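PTS system, lactose-specific IIBC components (PDB 3NBM) probably relays a phosphoryl group to incoming lactose, as the IIB domain of a phosphoenolpyruvate-dependent sugar phosphotransferase system. Local coordinates at residues L7-C13 and Y54-A60; A23-N27 and I38-G42; A43-H47 and Y66-M70; T18-L22 and Y89-K94. All coordinates share one frame; numbering follows the deposited sequence. Where two conformers were deposited one is given.

Contact 1 of 4, residues L7-C13 and Y54-A60; sequences LKVLVLC and YDLIILA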
# COMPACT_ATOMS: atom_id res chain seq x y z
N LEU A 7 -9.01 -3.09 -7.88
CA LEU A 7 -7.60 -2.94 -7.54
C LEU A 7 -7.36 -3.33 -6.08
O LEU A 7 -8.05 -2.84 -5.19
CB LEU A 7 -7.17 -1.50 -7.79
CG LEU A 7 -5.66 -1.26 -7.69
CD1 LEU A 7 -4.92 -1.94 -8.85
CD2 LEU A 7 -5.37 0.25 -7.68
N LYS A 8 -6.41 -4.22 -5.85
CA LYS A 8 -6.12 -4.74 -4.51
C LYS A 8 -4.77 -4.18 -4.04
O LYS A 8 -3.74 -4.38 -4.70
CB LYS A 8 -6.06 -6.27 -4.51
CG LYS A 8 -7.26 -6.97 -5.14
CD LYS A 8 -8.52 -6.80 -4.42
CE LYS A 8 -9.63 -7.72 -5.00
NZ LYS A 8 -10.97 -7.60 -4.32
N VAL A 9 -4.80 -3.46 -2.92
CA VAL A 9 -3.64 -2.79 -2.35
C VAL A 9 -3.33 -3.37 -0.97
O VAL A 9 -4.23 -3.56 -0.16
CB VAL A 9 -3.89 -1.28 -2.22
CG1 VAL A 9 -2.64 -0.56 -1.70
CG2 VAL A 9 -4.36 -0.70 -3.56
N LEU A 10 -2.06 -3.66 -0.72
CA LEU A 10 -1.58 -4.09 0.59
C LEU A 10 -0.57 -3.08 1.11
O LEU A 10 0.39 -2.76 0.42
CB LEU A 10 -0.95 -5.48 0.50
CG LEU A 10 -0.40 -6.07 1.80
CD1 LEU A 10 -1.50 -6.31 2.83
CD2 LEU A 10 0.31 -7.39 1.49
N VAL A 11 -0.84 -2.53 2.29
CA VAL A 11 0.09 -1.62 2.97
C VAL A 11 0.80 -2.42 4.08
O VAL A 11 0.13 -3.03 4.90
CB VAL A 11 -0.61 -0.38 3.56
CG1 VAL A 11 0.41 0.61 4.12
CG2 VAL A 11 -1.55 0.27 2.56
N LEU A 12 2.13 -2.40 4.08
CA LEU A 12 2.91 -3.15 5.06
C LEU A 12 3.67 -2.21 5.97
O LEU A 12 4.26 -1.23 5.53
CB LEU A 12 3.91 -4.09 4.35
CG LEU A 12 3.26 -5.20 3.50
CD1 LEU A 12 4.35 -5.98 2.75
CD2 LEU A 12 2.36 -6.11 4.36
N CYS A 13 3.69 -2.54 7.26
CA CYS A 13 4.54 -1.85 8.22
C CYS A 13 5.36 -2.89 8.99
O CYS A 13 5.38 -4.07 8.62
CB CYS A 13 3.73 -0.92 9.15
SG CYS A 13 2.59 -1.73 10.25
N TYR A 54 -2.24 -9.36 -4.51
CA TYR A 54 -2.31 -7.91 -4.59
C TYR A 54 -1.72 -7.38 -5.89
O TYR A 54 -0.85 -7.98 -6.51
CB TYR A 54 -1.65 -7.29 -3.34
CG TYR A 54 -2.49 -7.55 -2.12
CD1 TYR A 54 -3.51 -6.72 -1.81
CD2 TYR A 54 -2.31 -8.68 -1.31
CE1 TYR A 54 -4.36 -6.97 -0.75
CE2 TYR A 54 -3.16 -8.93 -0.25
CZ TYR A 54 -4.17 -8.06 0.03
OH TYR A 54 -5.04 -8.32 1.09
N ASP A 55 -2.19 -6.20 -6.28
CA ASP A 55 -1.73 -5.49 -7.46
C ASP A 55 -0.66 -4.45 -7.14
O ASP A 55 0.23 -4.19 -7.94
CB ASP A 55 -2.90 -4.82 -8.15
CG ASP A 55 -3.99 -5.82 -8.50
OD1 ASP A 55 -3.68 -6.80 -9.23
OD2 ASP A 55 -5.14 -5.65 -8.04
N LEU A 56 -0.78 -3.81 -5.97
CA LEU A 56 0.09 -2.74 -5.50
C LEU A 56 0.39 -3.00 -4.04
O LEU A 56 -0.53 -3.23 -3.27
CB LEU A 56 -0.60 -1.37 -5.65
CG LEU A 56 0.15 -0.16 -5.08
CD1 LEU A 56 1.48 0.11 -5.80
CD2 LEU A 56 -0.75 1.09 -5.10
N ILE A 57 1.68 -2.96 -3.68
CA ILE A 57 2.10 -3.06 -2.28
C ILE A 57 2.82 -1.77 -1.96
O ILE A 57 3.72 -1.34 -2.67
CB ILE A 57 2.97 -4.31 -2.00
CG1 ILE A 57 2.19 -5.57 -2.46
CG2 ILE A 57 3.35 -4.36 -0.53
CD1 ILE A 57 2.90 -6.85 -2.34
N ILE A 58 2.41 -1.17 -0.85
CA ILE A 58 2.98 0.08 -0.35
C ILE A 58 3.69 -0.19 0.98
O ILE A 58 3.10 -0.72 1.92
CB ILE A 58 1.87 1.16 -0.09
CG1 ILE A 58 1.06 1.44 -1.37
CG2 ILE A 58 2.51 2.45 0.49
CD1 ILE A 58 -0.22 2.23 -1.15
N LEU A 59 4.98 0.15 1.02
CA LEU A 59 5.78 0.03 2.23
C LEU A 59 5.63 1.32 3.04
O LEU A 59 5.90 2.42 2.53
CB LEU A 59 7.26 -0.22 1.87
CG LEU A 59 7.54 -1.53 1.16
CD1 LEU A 59 9.00 -1.56 0.67
CD2 LEU A 59 7.27 -2.70 2.08
N ALA A 60 5.24 1.18 4.31
CA ALA A 60 5.25 2.29 5.25
C ALA A 60 6.70 2.70 5.53
O ALA A 60 7.65 1.93 5.26
CB ALA A 60 4.56 1.91 6.52

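Contact 2 of 4, residues A23-N27 and I38-G42; sequences ANAIN and IANSG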
# COMPACT_ATOMS: atom_id res chain seq x y z
N ALA A 23 -4.24 2.23 4.92
CA ALA A 23 -5.31 1.40 4.34
C ALA A 23 -6.68 2.03 4.58
O ALA A 23 -7.52 2.07 3.67
CB ALA A 23 -5.25 -0.04 4.88
N ASN A 24 -6.90 2.51 5.80
CA ASN A 24 -8.17 3.15 6.10
C ASN A 24 -8.42 4.39 5.25
O ASN A 24 -9.54 4.60 4.76
CB ASN A 24 -8.26 3.57 7.56
CG ASN A 24 -8.35 2.39 8.51
OD1 ASN A 24 -8.69 1.28 8.13
ND2 ASN A 24 -8.05 2.65 9.78
N ALA A 25 -7.40 5.22 5.08
CA ALA A 25 -7.53 6.44 4.27
C ALA A 25 -7.84 6.08 2.81
O ALA A 25 -8.70 6.71 2.19
CB ALA A 25 -6.26 7.31 4.40
N ILE A 26 -7.14 5.09 2.27
CA ILE A 26 -7.37 4.67 0.90
C ILE A 26 -8.81 4.19 0.75
O ILE A 26 -9.51 4.56 -0.20
CB ILE A 26 -6.40 3.54 0.49
CG1 ILE A 26 -4.96 4.05 0.41
CG2 ILE A 26 -6.88 2.89 -0.83
CD1 ILE A 26 -3.91 2.95 0.37
N ASN A 27 -9.24 3.34 1.67
CA ASN A 27 -10.60 2.81 1.61
C ASN A 27 -11.66 3.88 1.74
O ASN A 27 -12.68 3.83 1.06
CB ASN A 27 -10.82 1.71 2.66
CG ASN A 27 -10.09 0.44 2.33
OD1 ASN A 27 -9.89 0.14 1.15
ND2 ASN A 27 -9.75 -0.35 3.35
N ILE A 38 -9.65 -1.73 -3.00
CA ILE A 38 -9.64 -2.14 -1.60
C ILE A 38 -8.18 -2.19 -1.12
O ILE A 38 -7.31 -2.68 -1.83
CB ILE A 38 -10.31 -3.53 -1.38
CG1 ILE A 38 -10.30 -3.97 0.08
CG2 ILE A 38 -9.66 -4.62 -2.24
CD1 ILE A 38 -11.15 -3.22 0.91
N ALA A 39 -7.96 -1.67 0.08
CA ALA A 39 -6.67 -1.73 0.75
C ALA A 39 -6.75 -2.53 2.03
O ALA A 39 -7.66 -2.34 2.84
CB ALA A 39 -6.16 -0.33 1.06
N ASN A 40 -5.75 -3.38 2.22
CA ASN A 40 -5.53 -4.08 3.47
C ASN A 40 -4.21 -3.67 4.06
O ASN A 40 -3.38 -3.07 3.37
CB ASN A 40 -5.57 -5.59 3.27
CG ASN A 40 -6.91 -6.06 2.86
OD1 ASN A 40 -7.06 -6.54 1.76
ND2 ASN A 40 -7.90 -5.89 3.74
N SER A 41 -4.03 -4.01 5.33
CA SER A 41 -2.78 -3.75 6.04
C SER A 41 -2.23 -5.05 6.61
O SER A 41 -2.96 -5.99 6.88
CB SER A 41 -2.99 -2.72 7.15
OG SER A 41 -3.91 -3.16 8.10
N GLY A 42 -0.94 -5.07 6.81
CA GLY A 42 -0.29 -6.21 7.38
C GLY A 42 1.11 -5.90 7.82
O GLY A 42 1.64 -4.81 7.55

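Contact 3 of 4, residues A43-H47 and Y66-M70; sequences AYGAH and YYREM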
# COMPACT_ATOMS: atom_id res chain seq x y z
N ALA A 43 1.74 -6.86 8.49
CA ALA A 43 3.13 -6.77 8.90
C ALA A 43 4.07 -7.36 7.83
O ALA A 43 3.79 -8.44 7.30
CB ALA A 43 3.36 -7.52 10.24
N TYR A 44 5.16 -6.67 7.56
CA TYR A 44 6.19 -7.21 6.67
C TYR A 44 6.75 -8.48 7.29
O TYR A 44 7.19 -8.48 8.43
CB TYR A 44 7.29 -6.16 6.42
CG TYR A 44 8.20 -6.52 5.26
CD1 TYR A 44 9.26 -7.41 5.39
CD2 TYR A 44 7.94 -6.02 4.00
CE1 TYR A 44 10.03 -7.78 4.28
CE2 TYR A 44 8.71 -6.36 2.93
CZ TYR A 44 9.74 -7.25 3.06
OH TYR A 44 10.47 -7.59 1.93
N GLY A 45 6.72 -9.55 6.52
CA GLY A 45 7.07 -10.88 7.00
C GLY A 45 5.92 -11.87 7.04
O GLY A 45 6.15 -13.07 7.05
N ALA A 46 4.68 -11.37 7.05
CA ALA A 46 3.47 -12.20 6.94
C ALA A 46 2.94 -12.22 5.53
O ALA A 46 1.89 -12.80 5.27
CB ALA A 46 2.37 -11.74 7.91
N HIS A 47 3.69 -11.64 4.58
CA HIS A 47 3.18 -11.34 3.25
C HIS A 47 3.67 -12.27 2.14
O HIS A 47 3.22 -12.14 1.01
CB HIS A 47 3.53 -9.91 2.88
CG HIS A 47 4.99 -9.74 2.66
ND1 HIS A 47 5.90 -9.73 3.69
CD2 HIS A 47 5.69 -9.70 1.52
CE1 HIS A 47 7.11 -9.64 3.17
NE2 HIS A 47 7.01 -9.62 1.86
N TYR A 66 13.36 -2.59 3.16
CA TYR A 66 13.06 -3.82 2.41
C TYR A 66 12.66 -3.56 0.95
O TYR A 66 12.31 -4.50 0.24
CB TYR A 66 11.95 -4.59 3.14
CG TYR A 66 12.31 -4.97 4.56
CD1 TYR A 66 13.19 -6.02 4.85
CD2 TYR A 66 11.76 -4.28 5.63
CE1 TYR A 66 13.52 -6.34 6.18
CE2 TYR A 66 12.08 -4.62 6.94
CZ TYR A 66 12.96 -5.64 7.21
OH TYR A 66 13.28 -5.98 8.50
N TYR A 67 12.70 -2.32 0.47
CA TYR A 67 12.24 -2.02 -0.87
C TYR A 67 12.92 -2.86 -1.96
O TYR A 67 12.23 -3.44 -2.79
CB TYR A 67 12.42 -0.53 -1.17
CG TYR A 67 12.01 -0.14 -2.57
CD1 TYR A 67 10.67 -0.06 -2.93
CD2 TYR A 67 12.96 0.07 -3.54
CE1 TYR A 67 10.31 0.33 -4.20
CE2 TYR A 67 12.60 0.38 -4.83
CZ TYR A 67 11.28 0.54 -5.15
OH TYR A 67 10.93 0.86 -6.44
N ARG A 68 14.25 -2.87 -2.00
CA ARG A 68 14.95 -3.58 -3.07
C ARG A 68 14.60 -5.06 -3.08
O ARG A 68 14.36 -5.64 -4.15
CB ARG A 68 16.47 -3.39 -2.93
N GLU A 69 14.61 -5.70 -1.91
CA GLU A 69 14.33 -7.11 -1.88
C GLU A 69 12.88 -7.39 -2.26
O GLU A 69 12.61 -8.36 -2.96
CB GLU A 69 14.75 -7.78 -0.57
CG GLU A 69 13.94 -7.45 0.59
CD GLU A 69 14.67 -7.73 1.92
OE1 GLU A 69 15.66 -7.08 2.19
OE2 GLU A 69 14.23 -8.58 2.67
N MSE A 70 11.95 -6.54 -1.83
CA MSE A 70 10.58 -6.70 -2.22
C MSE A 70 10.40 -6.52 -3.74
O MSE A 70 9.62 -7.26 -4.34
CB MSE A 70 9.71 -5.75 -1.44
CG MSE A 70 8.33 -5.81 -1.93
SE MSE A 70 6.97 -5.31 -0.69
CE MSE A 70 6.57 -7.00 -0.06
O HOH W 1 11.97 -9.82 2.19

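Contact 4 of 4, residues T18-L22 and Y89-K94; sequences TSAQL and YIHLTK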
# COMPACT_ATOMS: atom_id res chain seq x y z
N THR A 18 0.77 1.18 11.94
CA THR A 18 0.71 2.35 11.11
C THR A 18 0.16 2.03 9.70
O THR A 18 -0.47 2.89 9.09
CB THR A 18 2.08 3.06 11.04
OG1 THR A 18 1.93 4.33 10.41
CG2 THR A 18 3.13 2.28 10.31
N SER A 19 0.40 0.82 9.18
CA SER A 19 -0.12 0.45 7.86
C SER A 19 -1.64 0.59 7.77
O SER A 19 -2.19 0.95 6.73
CB SER A 19 0.32 -0.97 7.49
OG SER A 19 0.02 -1.89 8.50
N ALA A 20 -2.34 0.29 8.85
CA ALA A 20 -3.79 0.39 8.88
C ALA A 20 -4.26 1.83 8.67
O ALA A 20 -5.34 2.04 8.13
CB ALA A 20 -4.35 -0.16 10.19
N GLN A 21 -3.47 2.82 9.11
CA GLN A 21 -3.82 4.23 8.95
C GLN A 21 -3.94 4.57 7.46
O GLN A 21 -4.88 5.25 7.04
CB GLN A 21 -2.77 5.14 9.59
CG GLN A 21 -2.57 4.92 11.08
CD GLN A 21 -3.37 5.90 11.91
OE1 GLN A 21 -4.30 6.52 11.39
NE2 GLN A 21 -3.04 6.03 13.19
N LEU A 22 -2.98 4.12 6.66
CA LEU A 22 -3.05 4.37 5.23
C LEU A 22 -4.12 3.51 4.56
O LEU A 22 -4.86 4.02 3.72
CB LEU A 22 -1.69 4.22 4.55
CG LEU A 22 -1.71 4.55 3.06
CD1 LEU A 22 -2.17 5.98 2.80
CD2 LEU A 22 -0.36 4.29 2.38
N TYR A 89 4.04 9.95 3.92
CA TYR A 89 3.11 8.93 4.37
C TYR A 89 2.07 9.51 5.33
O TYR A 89 0.87 9.26 5.21
CB TYR A 89 3.90 7.79 5.02
CG TYR A 89 3.05 6.66 5.51
CD1 TYR A 89 2.76 5.60 4.66
CD2 TYR A 89 2.52 6.62 6.80
CE1 TYR A 89 2.00 4.55 5.08
CE2 TYR A 89 1.74 5.57 7.21
CZ TYR A 89 1.50 4.53 6.34
OH TYR A 89 0.75 3.44 6.73
N ILE A 90 2.54 10.28 6.31
CA ILE A 90 1.62 10.83 7.30
C ILE A 90 0.61 11.77 6.63
O ILE A 90 -0.57 11.72 6.94
CB ILE A 90 2.39 11.49 8.48
CG1 ILE A 90 3.13 10.41 9.28
CG2 ILE A 90 1.43 12.32 9.34
CD1 ILE A 90 2.26 9.34 9.94
N HIS A 91 1.05 12.57 5.68
CA HIS A 91 0.10 13.40 4.94
C HIS A 91 -0.97 12.58 4.24
O HIS A 91 -2.14 12.92 4.26
CB HIS A 91 0.80 14.30 3.91
CG HIS A 91 1.46 15.48 4.51
ND1 HIS A 91 2.67 15.98 4.07
CD2 HIS A 91 1.09 16.26 5.55
CE1 HIS A 91 3.01 17.02 4.81
NE2 HIS A 91 2.07 17.21 5.71
N LEU A 92 -0.59 11.48 3.62
CA LEU A 92 -1.59 10.60 3.02
C LEU A 92 -2.59 10.02 4.02
O LEU A 92 -3.77 9.89 3.71
CB LEU A 92 -0.94 9.43 2.26
CG LEU A 92 -0.02 9.75 1.07
CD1 LEU A 92 0.66 8.49 0.60
CD2 LEU A 92 -0.74 10.43 -0.07
N THR A 93 -2.13 9.67 5.22
CA THR A 93 -3.03 9.08 6.20
C THR A 93 -4.13 10.04 6.65
O THR A 93 -5.18 9.60 7.12
CB THR A 93 -2.29 8.58 7.47
OG1 THR A 93 -1.72 9.67 8.22
CG2 THR A 93 -1.22 7.56 7.11
N LYS A 94 -3.88 11.34 6.49
CA LYS A 94 -4.80 12.38 6.90
C LYS A 94 -5.72 12.86 5.80
O LYS A 94 -6.56 13.71 6.04
CB LYS A 94 -4.02 13.56 7.49
CG LYS A 94 -3.36 13.20 8.81
CD LYS A 94 -4.38 12.79 9.89
CE LYS A 94 -4.65 11.28 9.99
NZ LYS A 94 -5.01 10.89 11.39
O HOH W 2 -6.21 7.22 8.45

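Contact 1 of 4, residues L7-C13 and Y54-A60
Strands 7-13 and 56-59 lie side by side as a parallel pair, axes 4.7 Å apart at 21°, in register from Val-9 with Leu-56 to Leu-12 with Leu-59. Leu-10 and Leu-12 each use both N and O: Leu-10 with Leu-56 O and Ile-58 N, Leu-12 with Ile-58 O and Ala-60 N. Lys-8 O takes two donors, Asp-55 N at 2.9 Å and, in its carbonyl plane, Leu-56 N at 3.3 Å. The carboxylate of Asp-55 turns back so that OD2 accepts from Lys-8 N (2.9 Å) through its anti lone pair. Asp-55 grips both backbone polar atoms of Lys-8. The Tyr-54 ring lays one face on Leu-10 CB, 3.7 Å from the centroid and 13° off the normal, a CH-pi contact; its OH bonds to Asn-40. Leu-12 CD1 rests on Ile-57 CG2 (3.8 Å). On the reverse face Val-9 CG1, anti to the backbone N (chi1 -177°), reaches Ile-58 CD1 (3.7 Å). That face, with Leu-56 and Val-11, is packed by helices 18-33 and 96-105, whereas Leu-12 meets Tyr-44 and His-47. Strand 7-13 also pairs with strand 37-43, making it an inner strand of the sheet.

Contact 2 of 4, residues A23-N27 and I38-G42
Asn-27 of helix 18-33 leans over the strand at Ala-39 and binds both of its backbone polar atoms. From CB, a chi1 of -72° sets CG anti to the carbonyl carbon of Asn-27 and carries the amide to the strand, where CG lies 3.7 Å from both the backbone N and O of Ala-39. OD1 accepts from Ala-39 N at 2.9 Å with an N-H...O angle of 161°, the donor tilted somewhat out of the amide's carbonyl plane. The same OD1 lies 3.6 Å from Ile-38 CD1. ND2, the other branch, donates to Ala-39 O at 2.9 Å and 151°, in the plane of that carbonyl and on a lone pair, though Ala-39 O is slightly out of the Asn-27 amide plane. Beside the amide, small side chains pack closely. Ala-39 CB fits against Ala-23 CB (3.9 Å) and Ile-26 CG2 (3.8 Å), and Ala-23 CB continues along the strand to Ser-41 CB (4.2 Å). Helix and strand run antiparallel, as expected in the beta-alpha-beta unit of strand 7-13, helix 18-33 and strand 37-43. Strand 37-43 is an outermost strand: Ile-38 and Asn-40 pair with strand 7-13, so the N and O of Ala-39 belong to the opposite edge. The carboxamide offers that edge one donor and one acceptor, much as a further strand would, and the paired bonds fix the amide's flip.

Contact 3 of 4, residues A43-H47 and Y66-M70
Tyr-44, second residue of a type II turn from Ala-43 to Ala-46, faces Tyr-66, just before helix 67-74, with CA atoms 8.8 Å apart, a gap spanned by side chains. The two tyrosine rings form an offset stack, centroids 4.3 Å apart and planes at 16°. The offset is large enough that Tyr-66 CB also lies over the face of Tyr-44, 3.5 Å from Tyr-44 CZ. The opposite face of Tyr-44 receives His-47 CE1, 3.4 Å above the ring plane and over its centre, so this ring is sandwiched. A chi1 of 69° sets CG of His-47 between the backbone N and the carbonyl carbon, and ND1 accepts from Gly-45 N at 3.0 Å almost exactly in the ring plane. That bond fixes the rotation of the imidazole under the tyrosine. Beyond the stack, Tyr-44 OH shares a water with Glu-69: the water is 2.7 Å from Tyr-44 OH and donates to Glu-69 OE2 at 2.6 Å. Selenomethionine Met-70 brings SE to the edge of the Tyr-44 ring, a Met-aromatic contact, though its side chain has two conformers and the detail is doubtful. Beneath this cluster lie Leu-12, Ile-57 and Leu-59 of the sheet, and a backbone bond from Tyr-44 to Cys-13 moors the turn at the end of strand 7-13. Tyr-67 leads on to Ile-81 and Ala-83 of strand 80-83.

Contact 4 of 4, residues T18-L22 and Y89-K94
Thr-18 meets Tyr-89 through both its carbonyl and its side chain. Tyr-89 OH donates to Thr-18 O at 2.7 Å, coming from above the carbonyl plane, 54° out of it. Gln-21 N reaches the same oxygen from the opposite face, so one acceptor serves the helix and the tyrosine together. Thr-18 OG1 comes within 3.4 Å of Tyr-89 CE2. At Ser-19 the backbone CA lies beside the phenol oxygen, while its OG makes a weak bond to Gly-42 O. Gln-21 sets CB against Thr-93 CG2 (3.8 Å), and its carbonyl is tied to helix 86-93 through water: one molecule donates to Gln-21 O at 2.8 Å and to Thr-93 O at 2.9 Å. Thr-93 OG1 turns instead to Ile-90 O, leaving the methyl to face Gln-21. Leu-22 closes the contact by splitting its branches. CD2 touches Tyr-89 CE1 (3.6 Å) and CD1 packs on Leu-92 CB (3.7 Å), with CG anti to the backbone N at a chi1 of -177°. Ala-99 of helix 96-105 also meets Leu-22, and Phe-102 meets Leu-92, so the three helices share this apolar patch. The short helical segments lie at 54° to each other on one side of a parallel sheet. The loop between Cys-13, at the end of strand 7-13, and helix 18-33 is consistent with the phosphate-binding P-loop of phosphatase-like IIB domains, in which such a cysteine probably carries the phosphoryl group; Tyr-89 joins helix 86-93 to Thr-18 O beside this loop.

From the N terminus, strand 7-13 opens contact 1, and helix 18-33 opens contact 4 and then contact 2. Contact 2 closes first, when the chain returns along strand 37-43, and so nests within the loops of both contact 1 and contact 4. The turn at 43-47 opens contact 3 directly afterwards. Strand 56-59 next closes contact 1, and helix 67-74 closes contact 3, so these two cross. Contact 4 closes last, at helix 86-93: it crosses contact 1 and encloses contact 3. Contact 1 builds the middle of the sheet, contact 2 joins helix 18-33 to the edge strand 37-43, contact 4 joins it to helix 86-93, and contact 3 joins a turn to helix 67-74.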